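Local coordinates for protein bradyzoite pseudokinase 1 (Toxoplasma gondii, PDB 6M7Z) that is a pseudokinase of a divergent kinase family without the glycine-rich loop, probably linked to membrane organisation of the parasitophorous vacuole, at residues Leu35-Leu38 with Ser42-Arg45; Lys79-Asn84 with Pro88-Tyr93; Val92-Leu97 with Thr122-Pro127. All coordinates share one frame; numbering follows the deposited sequence.

In the fold
Along the chain, contact 1 comes first: helix 33-39 ends, the chain turns, and Ser42-Arg45 folds back on it before strand 50-54 begins. Contact 2 closes the short connection between strand 76-82 and helix 88-101. Contact 3 begins where that one ends, sharing Val92 and Tyr93, and closes a longer loop that runs through strand 114-117 to strand 121-127. Contact 1 closes before the others open, and neither of those two encloses the other. Contacts 2 and 3 lay one helix over two neighbouring strands and are joined by the Lys79-Glu94 salt bridge. Contact 1 packs on the other face of the same sheet, Leu38 and Leu44 reaching Val80.

Contact 1: Leu35-Leu38 with Ser42-Arg45; sequences LKRL and SFLR
Three torsions bring Arg37 and Phe43 together: the arginine chain leaves its helix with CG anti to the backbone N and then bends at chi2 (97°), while the Phe43 ring is swung to the side of its own backbone N (chi1 -61°). The guanidinium ends above the ring, Arg37 CZ 5.0 Å from the Phe43 centroid and 21° off the ring normal, a cation-pi contact. The group does not lie flat on the ring but stands perpendicular to it, presenting an edge: Arg37 NH2 is 4.0 Å from Phe43 CE2, and Arg37 NE is 4.1 Å from Phe43 CZ. The pair closes the turn that follows helix 33-39, on the face of the N-lobe sheet turned away from helix 88-101, in a pseudokinase that, consistent with its divergent family, lacks the glycine-rich loop. Beyond the ring's rim, and raised from its plane toward the guanidinium side, the carbonyl O of Arg37 lies 3.6 Å from Phe43 CE1. Leu38, the next residue, brings CD2 to within 4.3 Å of Phe43 CB and continues into the sheet, where its side chain meets Thr50, Val80 and Leu121. Leu44 sets its branches against Val80, Leu82 and Leu121.

Contact 2: Lys79-Asn84 with Pro88-Tyr93; sequences KVRLIN and PKYSVY. With EDO (1,2-ethanediol), chain H.
Arg81 and Tyr90 meet with the aliphatic part of the arginine over the face of the tyrosine ring. Arg81 CD is 4.1 Å from the Tyr90 centroid, 21° off the normal and displaced toward the rim, a CH-pi contact. Farther along the chain, Arg81 NE comes to 3.5 Å from Tyr90 CE2. The guanidinium is turned 75° against the ring, so it meets the aromatic carbons with its edge and does not stack. Its chain runs extended from CG to NE, carrying the charged end past the ring to a salt bridge between NH2 and Asp189; NH1 has a long, weak ion pair with Glu94. The same Arg81 CD also sits 3.3 Å from the Tyr90 carbonyl O, lying between the ring and the helix backbone.

Tyr90 lies along the strand end with its CE1 edge toward the carbonyl O of Leu82, which is in the ring plane. One water ties the two together, accepting from Leu82 N at 3.0 Å and hydrogen-bonded to Tyr90 OH at 2.8 Å. A second water accepts from Asn84 N at 2.9 Å and is hydrogen-bonded to Ser91 OG at 2.8 Å. Ser91 points at the strand, so CB faces the Leu82 carbonyl, and its chi1 of 71° sets OG beside Ile83. No direct hydrogen bond crosses; the waters supply the polar links.

An ethanediol, probably from the crystallisation liquor, donates from O1 to Lys79 O at 2.7 Å. Segments 79-82 and 88-93 run nearly antiparallel; their place is consistent with beta3 and alphaC of a kinase N lobe, and the salt bridge from Lys79 NZ to Glu94 of the same helix matches the beta3 lysine-alphaC glutamate pair characteristic of that fold.

Contact 3: Val92-Leu97 with Thr122-Pro127; sequences VYEPYL and TYIFHP. With EDO (1,2-ethanediol), chain H.
Glu94 and Pro95 press on Ile124 where segment 92-97 crosses strand segment 122-127 at 42°, consistent with the packing of alphaC over beta5 in a kinase-type N lobe. The side chain of Glu94 is the one to follow. Its CB lies 3.8 Å from Ile124 CD1 and 3.4 Å from O2 of the bound ethanediol, an atom whose placement is uncertain. With CG anti to the backbone N (chi1 -164°) the chain turns along the strand side of the helix, and Glu94 CG makes the closest approach, 3.6 Å to that same CD1. Beyond it the chain is extended, and Glu94 CD rests 3.7 Å from the Ile124 methyl. The carboxylate then leaves the apolar patch: OE1 accepts from that doubtful ethanediol O2 at 2.8 Å, while OE2 is taken by Lys79. The aliphatic half of the glutamate is buried on isoleucine and its charged end faces polar partners.

Pro95 comes across the isoleucine at about a right angle. Pro95 CD is 3.8 Å from Ile124 CD1, and Pro95 CG reaches Ile124 CG1 at 4.0 Å. The helix is kinked here: neither Glu94 N nor Pro95 N bonds to the turn before, the proline having no hydrogen to give. Thr122, two residues earlier on the strand, sends OG1 to the carbonyl of Ser91. Its methyl CG2 packs on Val92, 4.1 Å from that residue's CG1.

Contact 1: Leu35-Leu38 with Ser42-Arg45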
ATOM      1  N   LEU A  35      17.556  -5.228  14.214  1.00 45.59           N
ATOM      2  CA  LEU A  35      18.734  -6.018  13.844  1.00 46.34           C
ATOM      3  C   LEU A  35      18.753  -7.344  14.613  1.00 46.63           C
ATOM      4  O   LEU A  35      19.058  -8.384  14.035  1.00 48.46           O
ATOM      5  CB  LEU A  35      20.021  -5.243  14.143  1.00 50.15           C
ATOM      6  CG  LEU A  35      20.727  -4.554  12.979  1.00 55.57           C
ATOM      7  CD1 LEU A  35      22.106  -4.090  13.420  1.00 58.51           C
ATOM      8  CD2 LEU A  35      20.877  -5.455  11.765  1.00 62.60           C
ATOM      9  N   LYS A  36      18.469  -7.301  15.913  1.00 50.52           N
ATOM     10  CA  LYS A  36      18.499  -8.511  16.710  1.00 55.97           C
ATOM     11  C   LYS A  36      17.505  -9.530  16.138  1.00 50.83           C
ATOM     12  O   LYS A  36      17.835 -10.711  16.019  1.00 57.67           O
ATOM     13  CB  LYS A  36      18.198  -8.266  18.191  1.00 60.73           C
ATOM     14  CG  LYS A  36      18.558  -9.482  19.040  1.00 59.38           C
ATOM     15  CD  LYS A  36      18.255  -9.423  20.499  1.00 57.77           C
ATOM     16  CE  LYS A  36      18.692 -10.708  21.171  1.00 67.43           C
ATOM     17  NZ  LYS A  36      18.389 -10.715  22.623  1.00 81.63           N
ATOM     18  N   ARG A  37      16.306  -9.066  15.785  1.00 50.88           N
ATOM     19  CA  ARG A  37      15.290  -9.958  15.257  1.00 57.15           C
ATOM     20  C   ARG A  37      15.788 -10.551  13.927  1.00 50.69           C
ATOM     21  O   ARG A  37      15.619 -11.736  13.685  1.00 59.82           O
ATOM     22  CB  ARG A  37      13.937  -9.240  15.166  1.00 61.64           C
ATOM     23  CG  ARG A  37      12.832 -10.020  14.461  1.00 77.26           C
ATOM     24  CD  ARG A  37      11.827 -10.809  15.289  1.00 76.05           C
ATOM     25  NE  ARG A  37      10.909 -11.457  14.355  1.00 89.61           N
ATOM     26  CZ  ARG A  37       9.890 -10.844  13.741  1.00107.48           C
ATOM     27  NH1 ARG A  37       9.433  -9.690  14.203  1.00100.95           N
ATOM     28  NH2 ARG A  37       9.342 -11.378  12.659  1.00 92.95           N
ATOM     29  N   LEU A  38      16.445  -9.742  13.094  1.00 45.33           N
ATOM     30  CA  LEU A  38      16.930 -10.213  11.795  1.00 45.79           C
ATOM     31  C   LEU A  38      18.033 -11.269  11.971  1.00 48.26           C
ATOM     32  O   LEU A  38      18.091 -12.202  11.208  1.00 54.74           O
ATOM     33  CB  LEU A  38      17.429  -9.026  10.967  1.00 46.49           C
ATOM     34  CG  LEU A  38      16.325  -8.106  10.430  1.00 46.34           C
ATOM     35  CD1 LEU A  38      16.917  -6.925   9.685  1.00 47.37           C
ATOM     36  CD2 LEU A  38      15.341  -8.837   9.524  1.00 46.50           C
ATOM     37  N   SER A  42      16.600 -16.029   9.598  1.00104.44           N
ATOM     38  CA  SER A  42      17.112 -15.875   8.223  1.00108.28           C
ATOM     39  C   SER A  42      16.175 -14.952   7.436  1.00114.58           C
ATOM     40  O   SER A  42      16.151 -14.975   6.200  1.00135.98           O
ATOM     41  CB  SER A  42      17.272 -17.219   7.526  1.00 95.65           C
ATOM     42  OG  SER A  42      16.029 -17.890   7.406  1.00 80.02           O
ATOM     43  N   PHE A  43      15.429 -14.122   8.168  1.00109.98           N
ATOM     44  CA  PHE A  43      14.204 -13.473   7.650  1.00105.51           C
ATOM     45  C   PHE A  43      14.512 -12.687   6.361  1.00 96.94           C
ATOM     46  O   PHE A  43      13.765 -12.764   5.391  1.00 97.68           O
ATOM     47  CB  PHE A  43      13.544 -12.616   8.738  1.00105.67           C
ATOM     48  CG  PHE A  43      13.091 -13.371   9.967  1.00116.39           C
ATOM     49  CD1 PHE A  43      13.965 -13.583  11.024  1.00107.75           C
ATOM     50  CD2 PHE A  43      11.789 -13.853  10.088  1.00117.15           C
ATOM     51  CE1 PHE A  43      13.559 -14.263  12.165  1.00106.02           C
ATOM     52  CE2 PHE A  43      11.390 -14.545  11.222  1.00124.35           C
ATOM     53  CZ  PHE A  43      12.273 -14.746  12.261  1.00123.04           C
ATOM     54  N   LEU A  44      15.659 -12.001   6.340  1.00 89.55           N
ATOM     55  CA  LEU A  44      16.046 -11.069   5.255  1.00 85.65           C
ATOM     56  C   LEU A  44      16.164 -11.796   3.904  1.00 93.52           C
ATOM     57  O   LEU A  44      17.073 -12.603   3.694  1.00103.87           O
ATOM     58  CB  LEU A  44      17.367 -10.401   5.654  1.00 76.60           C
ATOM     59  CG  LEU A  44      17.732  -9.103   4.943  1.00 77.20           C
ATOM     60  CD1 LEU A  44      16.665  -8.025   5.097  1.00 77.08           C
ATOM     61  CD2 LEU A  44      19.049  -8.591   5.494  1.00 81.02           C
ATOM     62  N   ARG A  45      15.304 -11.417   2.952  1.00 91.83           N
ATOM     63  CA  ARG A  45      15.238 -12.036   1.613  1.00 95.01           C
ATOM     64  C   ARG A  45      16.101 -11.220   0.634  1.00 94.24           C
ATOM     65  O   ARG A  45      15.747 -11.033  -0.538  1.00 91.42           O
ATOM     66  CB  ARG A  45      13.789 -12.129   1.118  1.00102.73           C
ATOM     67  CG  ARG A  45      12.737 -12.285   2.212  1.00102.10           C
ATOM     68  CD  ARG A  45      11.345 -12.508   1.650  1.00107.39           C
ATOM     69  NE  ARG A  45      10.289 -11.946   2.495  1.00103.47           N
ATOM     70  CZ  ARG A  45       9.616 -10.832   2.227  1.00 97.86           C
ATOM     71  NH1 ARG A  45       9.807 -10.212   1.075  1.00 92.43           N
ATOM     72  NH2 ARG A  45       8.771 -10.338   3.114  1.00 96.55           N
TER

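Contact 2: Lys79-Asn84 with Pro88-Tyr93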
ATOM      1  N   LYS A  79       9.933  -1.679   7.128  1.00 32.06           N
ATOM      2  CA  LYS A  79      10.291  -2.302   5.875  1.00 32.50           C
ATOM      3  C   LYS A  79      11.798  -2.121   5.694  1.00 29.64           C
ATOM      4  O   LYS A  79      12.283  -0.993   5.594  1.00 29.53           O
ATOM      5  CB  LYS A  79       9.484  -1.629   4.759  1.00 36.06           C
ATOM      6  CG  LYS A  79       9.169  -2.506   3.576  1.00 42.41           C
ATOM      7  CD  LYS A  79       8.308  -1.835   2.501  1.00 47.82           C
ATOM      8  CE  LYS A  79       6.878  -1.544   2.903  1.00 47.51           C
ATOM      9  NZ  LYS A  79       6.295  -0.433   2.109  1.00 44.16           N
ATOM     10  N   VAL A  80      12.540  -3.219   5.658  1.00 28.46           N
ATOM     11  CA  VAL A  80      13.995  -3.157   5.595  1.00 28.86           C
ATOM     12  C   VAL A  80      14.481  -3.807   4.295  1.00 28.80           C
ATOM     13  O   VAL A  80      13.912  -4.795   3.840  1.00 27.82           O
ATOM     14  CB  VAL A  80      14.643  -3.813   6.824  1.00 29.27           C
ATOM     15  CG1 VAL A  80      14.053  -3.251   8.087  1.00 30.73           C
ATOM     16  CG2 VAL A  80      14.515  -5.308   6.842  1.00 30.68           C
ATOM     17  N   ARG A  81      15.524  -3.226   3.703  1.00 29.04           N
ATOM     18  CA  ARG A  81      16.167  -3.751   2.505  1.00 30.36           C
ATOM     19  C   ARG A  81      17.686  -3.680   2.698  1.00 31.23           C
ATOM     20  O   ARG A  81      18.224  -2.697   3.242  1.00 29.79           O
ATOM     21  CB  ARG A  81      15.815  -2.948   1.249  1.00 31.87           C
ATOM     22  CG  ARG A  81      14.449  -3.229   0.631  1.00 34.12           C
ATOM     23  CD  ARG A  81      14.233  -2.560  -0.700  1.00 38.02           C
ATOM     24  NE  ARG A  81      13.340  -3.271  -1.623  1.00 43.22           N
ATOM     25  CZ  ARG A  81      12.032  -3.048  -1.740  1.00 54.03           C
ATOM     26  NH1 ARG A  81      11.411  -2.299  -0.842  1.00 54.38           N
ATOM     27  NH2 ARG A  81      11.365  -3.535  -2.778  1.00 49.82           N
ATOM     28  N   LEU A  82      18.370  -4.719   2.215  1.00 32.67           N
ATOM     29  CA  LEU A  82      19.810  -4.775   2.217  1.00 33.50           C
ATOM     30  C   LEU A  82      20.343  -3.787   1.172  1.00 31.58           C
ATOM     31  O   LEU A  82      19.907  -3.806   0.029  1.00 31.87           O
ATOM     32  CB  LEU A  82      20.225  -6.208   1.890  1.00 37.43           C
ATOM     33  CG  LEU A  82      21.656  -6.595   2.266  1.00 42.64           C
ATOM     34  CD1 LEU A  82      21.849  -6.588   3.779  1.00 43.23           C
ATOM     35  CD2 LEU A  82      22.029  -7.945   1.666  1.00 47.01           C
ATOM     36  N   ILE A  83      21.255  -2.903   1.586  1.00 30.82           N
ATOM     37  CA  ILE A  83      21.923  -1.982   0.663  1.00 31.04           C
ATOM     38  C   ILE A  83      22.843  -2.791  -0.262  1.00 32.68           C
ATOM     39  O   ILE A  83      23.678  -3.564   0.196  1.00 33.93           O
ATOM     40  CB  ILE A  83      22.710  -0.904   1.421  1.00 30.91           C
ATOM     41  CG1 ILE A  83      21.763   0.061   2.152  1.00 31.92           C
ATOM     42  CG2 ILE A  83      23.656  -0.175   0.472  1.00 31.45           C
ATOM     43  CD1 ILE A  83      22.470   0.955   3.174  1.00 32.96           C
ATOM     44  N   ASN A  84      22.655  -2.608  -1.567  1.00 33.28           N
ATOM     45  CA  ASN A  84      23.488  -3.196  -2.595  1.00 34.90           C
ATOM     46  C   ASN A  84      24.290  -2.069  -3.245  1.00 35.90           C
ATOM     47  O   ASN A  84      23.704  -1.208  -3.890  1.00 35.02           O
ATOM     48  CB  ASN A  84      22.632  -3.935  -3.622  1.00 37.48           C
ATOM     49  CG  ASN A  84      23.441  -4.638  -4.691  1.00 41.48           C
ATOM     50  OD1 ASN A  84      24.654  -4.501  -4.747  1.00 44.28           O
ATOM     51  ND2 ASN A  84      22.787  -5.383  -5.566  1.00 41.72           N
ATOM     52  N   PRO A  88      22.265   0.781  -5.926  1.00 35.39           N
ATOM     53  CA  PRO A  88      21.659   1.480  -4.792  1.00 35.57           C
ATOM     54  C   PRO A  88      20.161   1.783  -4.990  1.00 33.24           C
ATOM     55  O   PRO A  88      19.415   1.895  -4.009  1.00 33.94           O
ATOM     56  CB  PRO A  88      22.476   2.776  -4.701  1.00 38.56           C
ATOM     57  CG  PRO A  88      23.021   2.989  -6.098  1.00 38.64           C
ATOM     58  CD  PRO A  88      23.279   1.587  -6.619  1.00 37.60           C
ATOM     59  N   LYS A  89      19.734   1.871  -6.257  1.00 32.86           N
ATOM     60  CA  LYS A  89      18.358   2.149  -6.588  1.00 34.47           C
ATOM     61  C   LYS A  89      17.407   1.186  -5.861  1.00 32.76           C
ATOM     62  O   LYS A  89      16.402   1.602  -5.285  1.00 33.28           O
ATOM     63  CB  LYS A  89      18.144   2.088  -8.096  1.00 35.33           C
ATOM     64  CG  LYS A  89      16.736   2.500  -8.521  1.00 39.82           C
ATOM     65  CD  LYS A  89      16.429   2.390  -9.987  1.00 42.29           C
ATOM     66  CE  LYS A  89      15.051   2.954 -10.251  1.00 48.73           C
ATOM     67  NZ  LYS A  89      14.826   3.170 -11.694  1.00 60.88           N
ATOM     68  N   TYR A  90      17.741  -0.102  -5.870  1.00 32.19           N
ATOM     69  CA  TYR A  90      16.845  -1.104  -5.317  1.00 34.29           C
ATOM     70  C   TYR A  90      16.531  -0.774  -3.851  1.00 30.28           C
ATOM     71  O   TYR A  90      15.415  -1.025  -3.410  1.00 28.46           O
ATOM     72  CB  TYR A  90      17.396  -2.519  -5.554  1.00 38.82           C
ATOM     73  CG  TYR A  90      16.968  -3.535  -4.528  1.00 59.00           C
ATOM     74  CD1 TYR A  90      17.723  -3.716  -3.371  1.00 66.26           C
ATOM     75  CD2 TYR A  90      15.809  -4.293  -4.680  1.00 55.10           C
ATOM     76  CE1 TYR A  90      17.314  -4.589  -2.375  1.00 70.17           C
ATOM     77  CE2 TYR A  90      15.406  -5.190  -3.702  1.00 59.23           C
ATOM     78  CZ  TYR A  90      16.159  -5.332  -2.543  1.00 73.26           C
ATOM     79  OH  TYR A  90      15.827  -6.206  -1.547  1.00 70.98           O
ATOM     80  N   SER A  91      17.483  -0.193  -3.100  1.00 29.30           N
ATOM     81  CA  SER A  91      17.283  -0.001  -1.646  1.00 28.72           C
ATOM     82  C   SER A  91      16.722   1.380  -1.294  1.00 27.78           C
ATOM     83  O   SER A  91      16.175   1.531  -0.189  1.00 28.55           O
ATOM     84  CB  SER A  91      18.525  -0.314  -0.840  1.00 29.06           C
ATOM     85  OG  SER A  91      19.527   0.663  -1.033  1.00 30.22           O
ATOM     86  N   VAL A  92      16.823   2.362  -2.200  1.00 27.59           N
ATOM     87  CA  VAL A  92      16.393   3.725  -1.877  1.00 29.04           C
ATOM     88  C   VAL A  92      15.253   4.215  -2.767  1.00 28.23           C
ATOM     89  O   VAL A  92      14.781   5.340  -2.539  1.00 29.06           O
ATOM     90  CB  VAL A  92      17.563   4.729  -1.913  1.00 32.59           C
ATOM     91  CG1 VAL A  92      18.681   4.279  -1.000  1.00 38.12           C
ATOM     92  CG2 VAL A  92      18.093   4.957  -3.308  1.00 32.66           C
ATOM     93  N   TYR A  93      14.807   3.412  -3.744  1.00 27.00           N
ATOM     94  CA  TYR A  93      13.731   3.850  -4.641  1.00 27.12           C
ATOM     95  C   TYR A  93      12.469   4.200  -3.842  1.00 26.96           C
ATOM     96  O   TYR A  93      11.902   5.250  -4.029  1.00 28.03           O
ATOM     97  CB  TYR A  93      13.417   2.795  -5.707  1.00 26.75           C
ATOM     98  CG  TYR A  93      12.392   3.256  -6.708  1.00 27.45           C
ATOM     99  CD1 TYR A  93      12.707   4.221  -7.644  1.00 28.64           C
ATOM    100  CD2 TYR A  93      11.097   2.769  -6.688  1.00 27.56           C
ATOM    101  CE1 TYR A  93      11.767   4.663  -8.568  1.00 30.01           C
ATOM    102  CE2 TYR A  93      10.144   3.194  -7.598  1.00 28.76           C
ATOM    103  CZ  TYR A  93      10.475   4.153  -8.539  1.00 30.25           C
ATOM    104  OH  TYR A  93       9.542   4.568  -9.447  1.00 31.68           O
TER
HETATM  105  C1  EDO H 402      13.447   0.100   1.906  1.00 42.01           C
HETATM  106  O1  EDO H 402      13.525  -0.026   3.340  1.00 29.78           O
HETATM  107  C2  EDO H 402      12.101  -0.453   1.438  1.00 47.63           C
HETATM  108  O2  EDO H 402      11.913  -0.339   0.019  1.00 43.29           O
HETATM  109  O   HOH W   1      16.897  -6.951   0.949  1.00 30.53           O
HETATM  110  O   HOH W   2      20.575  -1.088  -2.890  1.00 36.53           O

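Contact 3: Val92-Leu97 with Thr122-Pro127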
ATOM      1  N   VAL A  92      16.823   2.362  -2.200  1.00 27.59           N
ATOM      2  CA  VAL A  92      16.393   3.725  -1.877  1.00 29.04           C
ATOM      3  C   VAL A  92      15.253   4.215  -2.767  1.00 28.23           C
ATOM      4  O   VAL A  92      14.781   5.340  -2.539  1.00 29.06           O
ATOM      5  CB  VAL A  92      17.563   4.729  -1.913  1.00 32.59           C
ATOM      6  CG1 VAL A  92      18.681   4.279  -1.000  1.00 38.12           C
ATOM      7  CG2 VAL A  92      18.093   4.957  -3.308  1.00 32.66           C
ATOM      8  N   TYR A  93      14.807   3.412  -3.744  1.00 27.00           N
ATOM      9  CA  TYR A  93      13.731   3.850  -4.641  1.00 27.12           C
ATOM     10  C   TYR A  93      12.469   4.200  -3.842  1.00 26.96           C
ATOM     11  O   TYR A  93      11.902   5.250  -4.029  1.00 28.03           O
ATOM     12  CB  TYR A  93      13.417   2.795  -5.707  1.00 26.75           C
ATOM     13  CG  TYR A  93      12.392   3.256  -6.708  1.00 27.45           C
ATOM     14  CD1 TYR A  93      12.707   4.221  -7.644  1.00 28.64           C
ATOM     15  CD2 TYR A  93      11.097   2.769  -6.688  1.00 27.56           C
ATOM     16  CE1 TYR A  93      11.767   4.663  -8.568  1.00 30.01           C
ATOM     17  CE2 TYR A  93      10.144   3.194  -7.598  1.00 28.76           C
ATOM     18  CZ  TYR A  93      10.475   4.153  -8.539  1.00 30.25           C
ATOM     19  OH  TYR A  93       9.542   4.568  -9.447  1.00 31.68           O
ATOM     20  N   GLU A  94      12.037   3.304  -2.959  1.00 26.43           N
ATOM     21  CA  GLU A  94      10.800   3.506  -2.236  1.00 27.27           C
ATOM     22  C   GLU A  94      10.937   4.715  -1.299  1.00 28.07           C
ATOM     23  O   GLU A  94      10.056   5.572  -1.254  1.00 28.15           O
ATOM     24  CB  GLU A  94      10.371   2.228  -1.512  1.00 27.01           C
ATOM     25  CG  GLU A  94       8.924   2.277  -1.072  1.00 28.43           C
ATOM     26  CD  GLU A  94       8.380   1.043  -0.361  1.00 29.19           C
ATOM     27  OE1 GLU A  94       9.173   0.043  -0.180  1.00 29.73           O
ATOM     28  OE2 GLU A  94       7.170   1.071   0.015  1.00 28.93           O
ATOM     29  N   PRO A  95      12.020   4.846  -0.498  1.00 27.59           N
ATOM     30  CA  PRO A  95      12.233   6.076   0.272  1.00 27.99           C
ATOM     31  C   PRO A  95      12.185   7.345  -0.593  1.00 28.56           C
ATOM     32  O   PRO A  95      11.606   8.372  -0.180  1.00 27.93           O
ATOM     33  CB  PRO A  95      13.626   5.876   0.877  1.00 28.86           C
ATOM     34  CG  PRO A  95      13.755   4.349   0.984  1.00 29.60           C
ATOM     35  CD  PRO A  95      13.046   3.813  -0.239  1.00 28.47           C
ATOM     36  N   TYR A  96      12.779   7.274  -1.789  1.00 30.21           N
ATOM     37  CA  TYR A  96      12.773   8.405  -2.698  1.00 33.70           C
ATOM     38  C   TYR A  96      11.325   8.795  -3.041  1.00 33.30           C
ATOM     39  O   TYR A  96      10.983   9.974  -2.962  1.00 34.30           O
ATOM     40  CB  TYR A  96      13.580   8.072  -3.955  1.00 37.25           C
ATOM     41  CG  TYR A  96      13.656   9.192  -4.958  1.00 39.17           C
ATOM     42  CD1 TYR A  96      12.669   9.374  -5.903  1.00 45.10           C
ATOM     43  CD2 TYR A  96      14.713  10.079  -4.957  1.00 42.73           C
ATOM     44  CE1 TYR A  96      12.754  10.389  -6.843  1.00 51.80           C
ATOM     45  CE2 TYR A  96      14.797  11.118  -5.866  1.00 48.70           C
ATOM     46  CZ  TYR A  96      13.811  11.278  -6.815  1.00 54.95           C
ATOM     47  OH  TYR A  96      13.880  12.300  -7.719  1.00 63.01           O
ATOM     48  N   LEU A  97      10.487   7.827  -3.444  1.00 32.66           N
ATOM     49  CA  LEU A  97       9.085   8.119  -3.753  1.00 35.55           C
ATOM     50  C   LEU A  97       8.423   8.833  -2.574  1.00 34.29           C
ATOM     51  O   LEU A  97       7.755   9.831  -2.775  1.00 34.66           O
ATOM     52  CB  LEU A  97       8.301   6.844  -4.062  1.00 35.77           C
ATOM     53  CG  LEU A  97       8.613   6.136  -5.373  1.00 38.63           C
ATOM     54  CD1 LEU A  97       7.593   5.015  -5.604  1.00 41.58           C
ATOM     55  CD2 LEU A  97       8.585   7.087  -6.562  1.00 41.64           C
ATOM     56  N   THR A 122      18.430  -0.086   4.526  1.00 30.57           N
ATOM     57  CA  THR A 122      17.523   1.064   4.557  1.00 29.05           C
ATOM     58  C   THR A 122      16.225   0.657   5.267  1.00 28.63           C
ATOM     59  O   THR A 122      15.865  -0.538   5.258  1.00 28.99           O
ATOM     60  CB  THR A 122      17.221   1.581   3.148  1.00 29.40           C
ATOM     61  OG1 THR A 122      16.554   0.548   2.402  1.00 28.92           O
ATOM     62  CG2 THR A 122      18.472   2.021   2.417  1.00 30.12           C
ATOM     63  N   TYR A 123      15.545   1.643   5.870  1.00 27.70           N
ATOM     64  CA  TYR A 123      14.350   1.433   6.662  1.00 28.58           C
ATOM     65  C   TYR A 123      13.241   2.400   6.210  1.00 28.85           C
ATOM     66  O   TYR A 123      13.506   3.567   5.936  1.00 28.90           O
ATOM     67  CB  TYR A 123      14.592   1.700   8.145  1.00 28.75           C
ATOM     68  CG  TYR A 123      15.646   0.872   8.826  1.00 29.46           C
ATOM     69  CD1 TYR A 123      16.994   1.102   8.607  1.00 30.54           C
ATOM     70  CD2 TYR A 123      15.303  -0.078   9.758  1.00 30.46           C
ATOM     71  CE1 TYR A 123      17.971   0.365   9.249  1.00 31.48           C
ATOM     72  CE2 TYR A 123      16.266  -0.834  10.412  1.00 32.06           C
ATOM     73  CZ  TYR A 123      17.605  -0.595  10.174  1.00 32.25           C
ATOM     74  OH  TYR A 123      18.561  -1.330  10.817  1.00 35.45           O
ATOM     75  N   ILE A 124      12.004   1.904   6.133  1.00 29.09           N
ATOM     76  CA  ILE A 124      10.818   2.711   6.044  1.00 29.91           C
ATOM     77  C   ILE A 124       9.878   2.263   7.161  1.00 28.98           C
ATOM     78  O   ILE A 124       9.553   1.088   7.253  1.00 30.21           O
ATOM     79  CB  ILE A 124      10.101   2.577   4.684  1.00 32.28           C
ATOM     80  CG1 ILE A 124      11.001   2.948   3.515  1.00 34.23           C
ATOM     81  CG2 ILE A 124       8.805   3.402   4.672  1.00 34.59           C
ATOM     82  CD1 ILE A 124      10.288   2.881   2.182  1.00 37.55           C
ATOM     83  N   PHE A 125       9.428   3.210   7.977  1.00 28.33           N
ATOM     84  CA  PHE A 125       8.491   2.919   9.029  1.00 27.89           C
ATOM     85  C   PHE A 125       7.075   3.244   8.525  1.00 28.11           C
ATOM     86  O   PHE A 125       6.854   4.204   7.781  1.00 28.32           O
ATOM     87  CB  PHE A 125       8.911   3.648  10.303  1.00 27.61           C
ATOM     88  CG  PHE A 125      10.164   3.087  10.936  1.00 27.03           C
ATOM     89  CD1 PHE A 125      11.419   3.515  10.538  1.00 26.49           C
ATOM     90  CD2 PHE A 125      10.087   2.094  11.904  1.00 27.01           C
ATOM     91  CE1 PHE A 125      12.568   2.962  11.090  1.00 26.46           C
ATOM     92  CE2 PHE A 125      11.236   1.540  12.450  1.00 26.70           C
ATOM     93  CZ  PHE A 125      12.481   1.981  12.051  1.00 26.99           C
ATOM     94  N   HIS A 126       6.125   2.388   8.906  1.00 28.22           N
ATOM     95  CA  HIS A 126       4.715   2.536   8.606  1.00 28.62           C
ATOM     96  C   HIS A 126       3.917   2.358   9.887  1.00 29.07           C
ATOM     97  O   HIS A 126       4.377   1.702  10.812  1.00 28.86           O
ATOM     98  CB  HIS A 126       4.242   1.486   7.589  1.00 28.65           C
ATOM     99  CG  HIS A 126       4.870   1.607   6.250  1.00 28.72           C
ATOM    100  ND1 HIS A 126       4.677   2.704   5.452  1.00 29.47           N
ATOM    101  CD2 HIS A 126       5.667   0.760   5.567  1.00 28.62           C
ATOM    102  CE1 HIS A 126       5.350   2.538   4.323  1.00 30.00           C
ATOM    103  NE2 HIS A 126       5.982   1.357   4.379  1.00 28.68           N
ATOM    104  N   PRO A 127       2.663   2.857   9.941  1.00 30.06           N
ATOM    105  CA  PRO A 127       1.750   2.461  11.000  1.00 31.07           C
ATOM    106  C   PRO A 127       1.593   0.937  10.902  1.00 31.60           C
ATOM    107  O   PRO A 127       1.613   0.385   9.792  1.00 30.24           O
ATOM    108  CB  PRO A 127       0.434   3.176  10.685  1.00 31.82           C
ATOM    109  CG  PRO A 127       0.767   4.211   9.637  1.00 31.44           C
ATOM    110  CD  PRO A 127       2.040   3.757   8.958  1.00 30.38           C
TER
HETATM  111  C1  EDO H 402      13.447   0.100   1.906  1.00 42.01           C
HETATM  112  O1  EDO H 402      13.525  -0.026   3.340  1.00 29.78           O
HETATM  113  C2  EDO H 402      12.101  -0.453   1.438  1.00 47.63           C
HETATM  114  O2  EDO H 402      11.913  -0.339   0.019  1.00 43.29           O